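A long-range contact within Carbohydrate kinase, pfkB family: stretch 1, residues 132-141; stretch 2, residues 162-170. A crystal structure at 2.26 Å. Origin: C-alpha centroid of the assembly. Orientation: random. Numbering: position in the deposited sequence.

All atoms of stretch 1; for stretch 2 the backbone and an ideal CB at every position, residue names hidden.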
HETATM    1  N   MSE A 132     -26.064  31.416 -10.052  1.00 53.55           N
HETATM    2  CA  MSE A 132     -24.737  31.785 -10.518  1.00 53.36           C
HETATM    3  C   MSE A 132     -24.125  30.645 -11.319  1.00 50.27           C
HETATM    4  O   MSE A 132     -24.359  29.475 -11.021  1.00 49.46           O
HETATM    5  CB  MSE A 132     -23.854  32.108  -9.312  1.00 59.37           C
HETATM    6  CG  MSE A 132     -22.453  32.596  -9.645  1.00 67.85           C
HETATM    7 SE   MSE A 132     -21.436  32.983  -8.031  1.00 82.64          SE
HETATM    8  CE  MSE A 132     -22.135  34.732  -7.627  1.00 76.32           C
ATOM      9  N   VAL A 133     -23.352  30.985 -12.341  1.00 47.22           N
ATOM     10  CA  VAL A 133     -22.707  29.973 -13.161  1.00 45.56           C
ATOM     11  C   VAL A 133     -21.263  30.368 -13.438  1.00 44.63           C
ATOM     12  O   VAL A 133     -20.982  31.491 -13.863  1.00 43.89           O
ATOM     13  CB  VAL A 133     -23.448  29.765 -14.506  1.00 47.29           C
ATOM     14  CG1 VAL A 133     -23.534  31.072 -15.270  1.00 48.67           C
ATOM     15  CG2 VAL A 133     -22.730  28.716 -15.338  1.00 46.78           C
ATOM     16  N   HIS A 134     -20.346  29.442 -13.173  1.00 42.16           N
ATOM     17  CA  HIS A 134     -18.933  29.686 -13.402  1.00 39.27           C
ATOM     18  C   HIS A 134     -18.493  28.967 -14.664  1.00 38.18           C
ATOM     19  O   HIS A 134     -18.658  27.755 -14.791  1.00 39.42           O
ATOM     20  CB  HIS A 134     -18.100  29.202 -12.214  1.00 38.10           C
ATOM     21  CG  HIS A 134     -16.633  29.445 -12.379  1.00 36.00           C
ATOM     22  ND1 HIS A 134     -15.846  28.694 -13.224  1.00 35.44           N
ATOM     23  CD2 HIS A 134     -15.825  30.394 -11.854  1.00 34.68           C
ATOM     24  CE1 HIS A 134     -14.615  29.171 -13.217  1.00 32.68           C
ATOM     25  NE2 HIS A 134     -14.575  30.205 -12.393  1.00 36.03           N
ATOM     26  N   ILE A 135     -17.940  29.727 -15.598  1.00 37.12           N
ATOM     27  CA  ILE A 135     -17.470  29.182 -16.859  1.00 37.94           C
ATOM     28  C   ILE A 135     -15.959  29.048 -16.766  1.00 39.29           C
ATOM     29  O   ILE A 135     -15.244  30.045 -16.678  1.00 39.52           O
ATOM     30  CB  ILE A 135     -17.871  30.110 -18.030  1.00 37.80           C
ATOM     31  CG1 ILE A 135     -19.402  30.204 -18.095  1.00 38.38           C
ATOM     32  CG2 ILE A 135     -17.317  29.581 -19.340  1.00 35.21           C
ATOM     33  CD1 ILE A 135     -19.937  31.100 -19.202  1.00 42.23           C
ATOM     34  N   CYS A 136     -15.483  27.806 -16.768  1.00 38.85           N
ATOM     35  CA  CYS A 136     -14.057  27.531 -16.647  1.00 37.38           C
ATOM     36  C   CYS A 136     -13.285  27.986 -17.869  1.00 38.02           C
ATOM     37  O   CYS A 136     -13.590  27.589 -18.992  1.00 37.83           O
ATOM     38  CB  CYS A 136     -13.826  26.037 -16.411  1.00 36.22           C
ATOM     39  SG  CYS A 136     -14.706  25.371 -14.964  1.00 37.12           S
ATOM     40  N   GLY A 137     -12.272  28.814 -17.633  1.00 38.06           N
ATOM     41  CA  GLY A 137     -11.456  29.325 -18.716  1.00 37.63           C
ATOM     42  C   GLY A 137     -10.982  28.263 -19.687  1.00 38.05           C
ATOM     43  O   GLY A 137     -10.757  28.557 -20.862  1.00 37.37           O
ATOM     44  N   ILE A 138     -10.820  27.032 -19.206  1.00 37.80           N
ATOM     45  CA  ILE A 138     -10.363  25.946 -20.071  1.00 37.36           C
ATOM     46  C   ILE A 138     -11.333  25.725 -21.238  1.00 37.33           C
ATOM     47  O   ILE A 138     -10.916  25.383 -22.343  1.00 37.01           O
ATOM     48  CB  ILE A 138     -10.174  24.615 -19.265  1.00 36.75           C
ATOM     49  CG1 ILE A 138      -9.657  23.509 -20.191  1.00 38.95           C
ATOM     50  CG2 ILE A 138     -11.479  24.184 -18.622  1.00 37.10           C
ATOM     51  CD1 ILE A 138      -8.281  23.789 -20.779  1.00 38.58           C
ATOM     52  N   SER A 139     -12.622  25.932 -20.988  1.00 37.63           N
ATOM     53  CA  SER A 139     -13.649  25.773 -22.018  1.00 40.88           C
ATOM     54  C   SER A 139     -13.337  26.595 -23.266  1.00 41.40           C
ATOM     55  O   SER A 139     -13.588  26.154 -24.388  1.00 41.56           O
ATOM     56  CB  SER A 139     -15.010  26.220 -21.492  1.00 41.01           C
ATOM     57  OG  SER A 139     -15.292  25.623 -20.246  1.00 47.12           O
ATOM     58  N   LEU A 140     -12.795  27.793 -23.066  1.00 42.04           N
ATOM     59  CA  LEU A 140     -12.476  28.672 -24.190  1.00 45.14           C
ATOM     60  C   LEU A 140     -11.301  28.243 -25.056  1.00 45.55           C
ATOM     61  O   LEU A 140     -11.216  28.641 -26.220  1.00 45.62           O
ATOM     62  CB  LEU A 140     -12.219  30.098 -23.695  1.00 45.68           C
ATOM     63  CG  LEU A 140     -13.425  30.877 -23.180  1.00 47.78           C
ATOM     64  CD1 LEU A 140     -12.990  32.285 -22.809  1.00 49.70           C
ATOM     65  CD2 LEU A 140     -14.500  30.928 -24.253  1.00 50.58           C
ATOM     66  N   SER A 141     -10.401  27.431 -24.506  1.00 45.13           N
ATOM     67  CA  SER A 141      -9.226  27.008 -25.258  1.00 44.84           C
ATOM     68  C   SER A 141      -9.155  25.527 -25.619  1.00 44.85           C
ATOM     69  O   SER A 141      -8.408  25.151 -26.523  1.00 45.63           O
ATOM     70  CB  SER A 141      -7.962  27.382 -24.483  1.00 46.73           C
ATOM     71  OG  SER A 141      -7.874  26.646 -23.270  1.00 51.89           O
ATOM     72  N   UNK A 162     -28.403  35.854 -14.728  1.00 56.78           N
ATOM     73  CA  UNK A 162     -27.718  34.992 -13.771  1.00 54.89           C
ATOM     74  C   UNK A 162     -26.298  35.511 -13.613  1.00 53.65           C
ATOM     75  O   UNK A 162     -25.685  35.952 -14.587  1.00 54.42           O
ATOM     76  CB  UNK A 162     -27.728  33.530 -14.222  1.00 54.89           C
ATOM     77  N   UNK A 163     -25.777  35.465 -12.393  1.00 52.24           N
ATOM     78  CA  UNK A 163     -24.419  35.932 -12.142  1.00 51.27           C
ATOM     79  C   UNK A 163     -23.445  35.022 -12.897  1.00 50.26           C
ATOM     80  O   UNK A 163     -23.608  33.800 -12.910  1.00 49.72           O
ATOM     81  CB  UNK A 163     -24.110  35.949 -10.644  1.00 51.27           C
ATOM     82  N   UNK A 164     -22.445  35.622 -13.534  1.00 48.27           N
ATOM     83  CA  UNK A 164     -21.470  34.867 -14.311  1.00 46.65           C
ATOM     84  C   UNK A 164     -20.045  35.037 -13.789  1.00 46.37           C
ATOM     85  O   UNK A 164     -19.572  36.160 -13.600  1.00 44.49           O
ATOM     86  CB  UNK A 164     -21.535  35.294 -15.779  1.00 46.65           C
ATOM     87  N   UNK A 165     -19.371  33.910 -13.555  1.00 45.03           N
ATOM     88  CA  UNK A 165     -17.999  33.905 -13.053  1.00 42.88           C
ATOM     89  C   UNK A 165     -17.098  33.277 -14.101  1.00 40.91           C
ATOM     90  O   UNK A 165     -17.514  32.379 -14.827  1.00 41.07           O
ATOM     91  CB  UNK A 165     -17.895  33.153 -11.725  1.00 42.88           C
ATOM     92  N   UNK A 166     -15.859  33.742 -14.166  1.00 38.67           N
ATOM     93  CA  UNK A 166     -14.919  33.254 -15.160  1.00 38.59           C
ATOM     94  C   UNK A 166     -13.491  33.310 -14.640  1.00 37.48           C
ATOM     95  O   UNK A 166     -13.114  34.253 -13.942  1.00 37.75           O
ATOM     96  CB  UNK A 166     -15.043  34.064 -16.452  1.00 38.59           C
ATOM     97  N   UNK A 167     -12.697  32.302 -14.987  1.00 35.41           N
ATOM     98  CA  UNK A 167     -11.308  32.263 -14.560  1.00 36.11           C
ATOM     99  C   UNK A 167     -10.373  32.239 -15.753  1.00 36.93           C
ATOM    100  O   UNK A 167     -10.587  31.495 -16.707  1.00 37.23           O
ATOM    101  CB  UNK A 167     -11.056  31.046 -13.667  1.00 36.11           C
ATOM    102  N   UNK A 168      -9.348  33.079 -15.701  1.00 39.39           N
ATOM    103  CA  UNK A 168      -8.345  33.120 -16.751  1.00 43.46           C
ATOM    104  C   UNK A 168      -7.550  31.827 -16.566  1.00 44.88           C
ATOM    105  O   UNK A 168      -7.121  31.515 -15.453  1.00 42.81           O
ATOM    106  CB  UNK A 168      -7.466  34.370 -16.677  1.00 43.46           C
ATOM    107  N   UNK A 169      -7.365  31.066 -17.636  1.00 46.06           N
ATOM    108  CA  UNK A 169      -6.599  29.831 -17.535  1.00 47.72           C
ATOM    109  C   UNK A 169      -5.457  29.930 -18.530  1.00 50.18           C
ATOM    110  O   UNK A 169      -5.200  29.006 -19.293  1.00 51.82           O
ATOM    111  CB  UNK A 169      -7.467  28.599 -17.798  1.00 47.72           C
ATOM    112  N   UNK A 170      -4.782  31.073 -18.516  1.00 53.40           N
ATOM    113  CA  UNK A 170      -3.669  31.333 -19.419  1.00 55.61           C
ATOM    114  C   UNK A 170      -2.329  30.973 -18.801  1.00 55.69           C
ATOM    115  O   UNK A 170      -1.933  31.537 -17.783  1.00 55.18           O
ATOM    116  CB  UNK A 170      -3.665  32.805 -19.836  1.00 55.61           C
TER

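Strand 163-167 runs parallel to strand 132-135, and, as in any extended strand, neighbouring side chains alternate between the two faces of the sheet. At position 162, before the strand, the ideal CB is 5.0 Å from Val 133 CG1; little is demanded here, and many side chains would suit. It is Lys 162, whose end leads away from stretch 1.

Position 163 shares a face with Met 132, and its ideal CB lies 3.8 Å from Met 132 CE, so a side chain with an aliphatic stem would pack well. Lys 163 supplies one: its CG lies 3.4 Å from Met 132 CE, while its amino end leads away. Its carbonyl accepts a hydrogen bond from the strand (Val 133 N to Lys 163 O, 2.9 Å).

Position 164 points to the other face, beside Val 133 and Ile 135, where Val, Ile or Leu would fit. The residue is Val 164; its CG2 is 4.2 Å from Val 133 CG1 and its CG1 4.3 Å from Ile 135 CD1.

At position 165 the ideal CB is already 3.5 Å from His 134 CD2, with the selenomethionine Met 132 nearby. This tight setting favours a small side chain such as Ala, Ser or Cys. Cys 165 directs SG to 3.5 Å from Met 132 SE, and both its backbone N and its backbone O bond to the same strand, on either side of His 134 in sequence: Cys 165 N to Val 133 O, 2.9 Å, and Ile 135 N to Cys 165 O, 2.8 Å.

Position 166 returns to the face of Ile 135. Gly 137 and Leu 140 leave apolar surface farther along, within reach of a long aliphatic or aromatic group. Phe 166 (chi1 t) extends across it, its CE1 3.5 Å from Gly 137 CA and its CZ 3.5 Å from Leu 140 CD1.

The CB at 167 points sideways, 4.7 Å from Gly 137 N, a donor that an acceptor such as Asp or Asn could reach. In Asp 167, chi1 p brings OD2 into a 2.8 Å hydrogen bond with Gly 137 N, while OD1 accepts from a water (2.8 Å from its O) that in turn accepts from Ile 138 N (3.1 Å). OD2 also lies at the edge of the His 134 ring, 2.9 Å from CE1.

Position 168 points away, leaving the choice open; it is Phe 168. Position 169 faces stretch 1 again, its ideal CB 4.0 Å from Ile 138 N, and a modest polar or apolar side chain would suit. Asn 169 places OD1 3.8 Å from Ile 138 CB. Position 170, directed away and unconstrained by stretch 1, is Tyr 170.

Stretch 2, residues 162-170: KKVCFDFNY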
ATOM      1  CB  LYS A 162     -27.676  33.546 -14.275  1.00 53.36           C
ATOM      2  CG  LYS A 162     -29.041  32.918 -14.503  1.00 52.67           C
ATOM      3  CD  LYS A 162     -29.866  32.914 -13.228  1.00 52.50           C
ATOM      4  CE  LYS A 162     -31.226  32.284 -13.457  1.00 51.47           C
ATOM      5  NZ  LYS A 162     -32.005  32.229 -12.192  1.00 52.77           N
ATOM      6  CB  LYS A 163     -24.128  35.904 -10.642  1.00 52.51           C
ATOM      7  CG  LYS A 163     -23.004  36.827 -10.216  1.00 55.67           C
ATOM      8  CD  LYS A 163     -23.357  38.288 -10.472  1.00 57.90           C
ATOM      9  CE  LYS A 163     -24.603  38.711  -9.706  1.00 58.43           C
ATOM     10  NZ  LYS A 163     -24.912  40.155  -9.914  1.00 60.03           N
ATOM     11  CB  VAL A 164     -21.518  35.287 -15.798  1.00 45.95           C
ATOM     12  CG1 VAL A 164     -20.542  34.459 -16.615  1.00 45.34           C
ATOM     13  CG2 VAL A 164     -22.933  35.123 -16.335  1.00 47.02           C
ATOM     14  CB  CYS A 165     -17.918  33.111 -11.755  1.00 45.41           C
ATOM     15  SG  CYS A 165     -19.135  33.642 -10.539  1.00 51.83           S
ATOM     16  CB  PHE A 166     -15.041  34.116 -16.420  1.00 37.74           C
ATOM     17  CG  PHE A 166     -14.047  33.780 -17.491  1.00 39.32           C
ATOM     18  CD1 PHE A 166     -14.166  32.612 -18.228  1.00 39.11           C
ATOM     19  CD2 PHE A 166     -13.002  34.651 -17.780  1.00 40.22           C
ATOM     20  CE1 PHE A 166     -13.257  32.312 -19.235  1.00 40.28           C
ATOM     21  CE2 PHE A 166     -12.085  34.360 -18.783  1.00 39.76           C
ATOM     22  CZ  PHE A 166     -12.214  33.190 -19.515  1.00 40.42           C
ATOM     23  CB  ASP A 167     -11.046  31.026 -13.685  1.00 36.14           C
ATOM     24  CG  ASP A 167     -11.126  29.722 -14.470  1.00 37.46           C
ATOM     25  OD1 ASP A 167     -10.074  29.086 -14.687  1.00 38.71           O
ATOM     26  OD2 ASP A 167     -12.237  29.335 -14.883  1.00 37.39           O
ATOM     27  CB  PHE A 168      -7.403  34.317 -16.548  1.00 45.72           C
ATOM     28  CG  PHE A 168      -7.933  35.625 -17.077  1.00 50.37           C
ATOM     29  CD1 PHE A 168      -7.525  36.100 -18.319  1.00 53.40           C
ATOM     30  CD2 PHE A 168      -8.820  36.391 -16.329  1.00 52.19           C
ATOM     31  CE1 PHE A 168      -7.993  37.325 -18.810  1.00 54.57           C
ATOM     32  CE2 PHE A 168      -9.292  37.616 -16.808  1.00 54.21           C
ATOM     33  CZ  PHE A 168      -8.879  38.082 -18.046  1.00 53.99           C
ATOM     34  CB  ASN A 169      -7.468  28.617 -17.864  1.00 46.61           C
ATOM     35  CG  ASN A 169      -6.860  27.317 -17.365  1.00 47.31           C
ATOM     36  OD1 ASN A 169      -6.933  26.284 -18.028  1.00 44.92           O
ATOM     37  ND2 ASN A 169      -6.264  27.363 -16.179  1.00 46.03           N
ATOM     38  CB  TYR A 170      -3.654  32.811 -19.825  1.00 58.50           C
ATOM     39  CG  TYR A 170      -2.381  33.244 -20.524  1.00 62.04           C
ATOM     40  CD1 TYR A 170      -1.994  32.670 -21.737  1.00 63.54           C
ATOM     41  CD2 TYR A 170      -1.561  34.228 -19.970  1.00 64.06           C
ATOM     42  CE1 TYR A 170      -0.821  33.068 -22.382  1.00 65.27           C
ATOM     43  CE2 TYR A 170      -0.385  34.634 -20.606  1.00 65.49           C
ATOM     44  CZ  TYR A 170      -0.023  34.049 -21.810  1.00 65.90           C
ATOM     45  OH  TYR A 170       1.133  34.445 -22.441  1.00 67.39           O
TER
HETATM   46  O   HOH W   1     -10.220  26.721 -16.165  1.00 36.95           O
HETATM   47  O   HOH W   2      -6.656  27.273 -21.024  1.00 47.88           O
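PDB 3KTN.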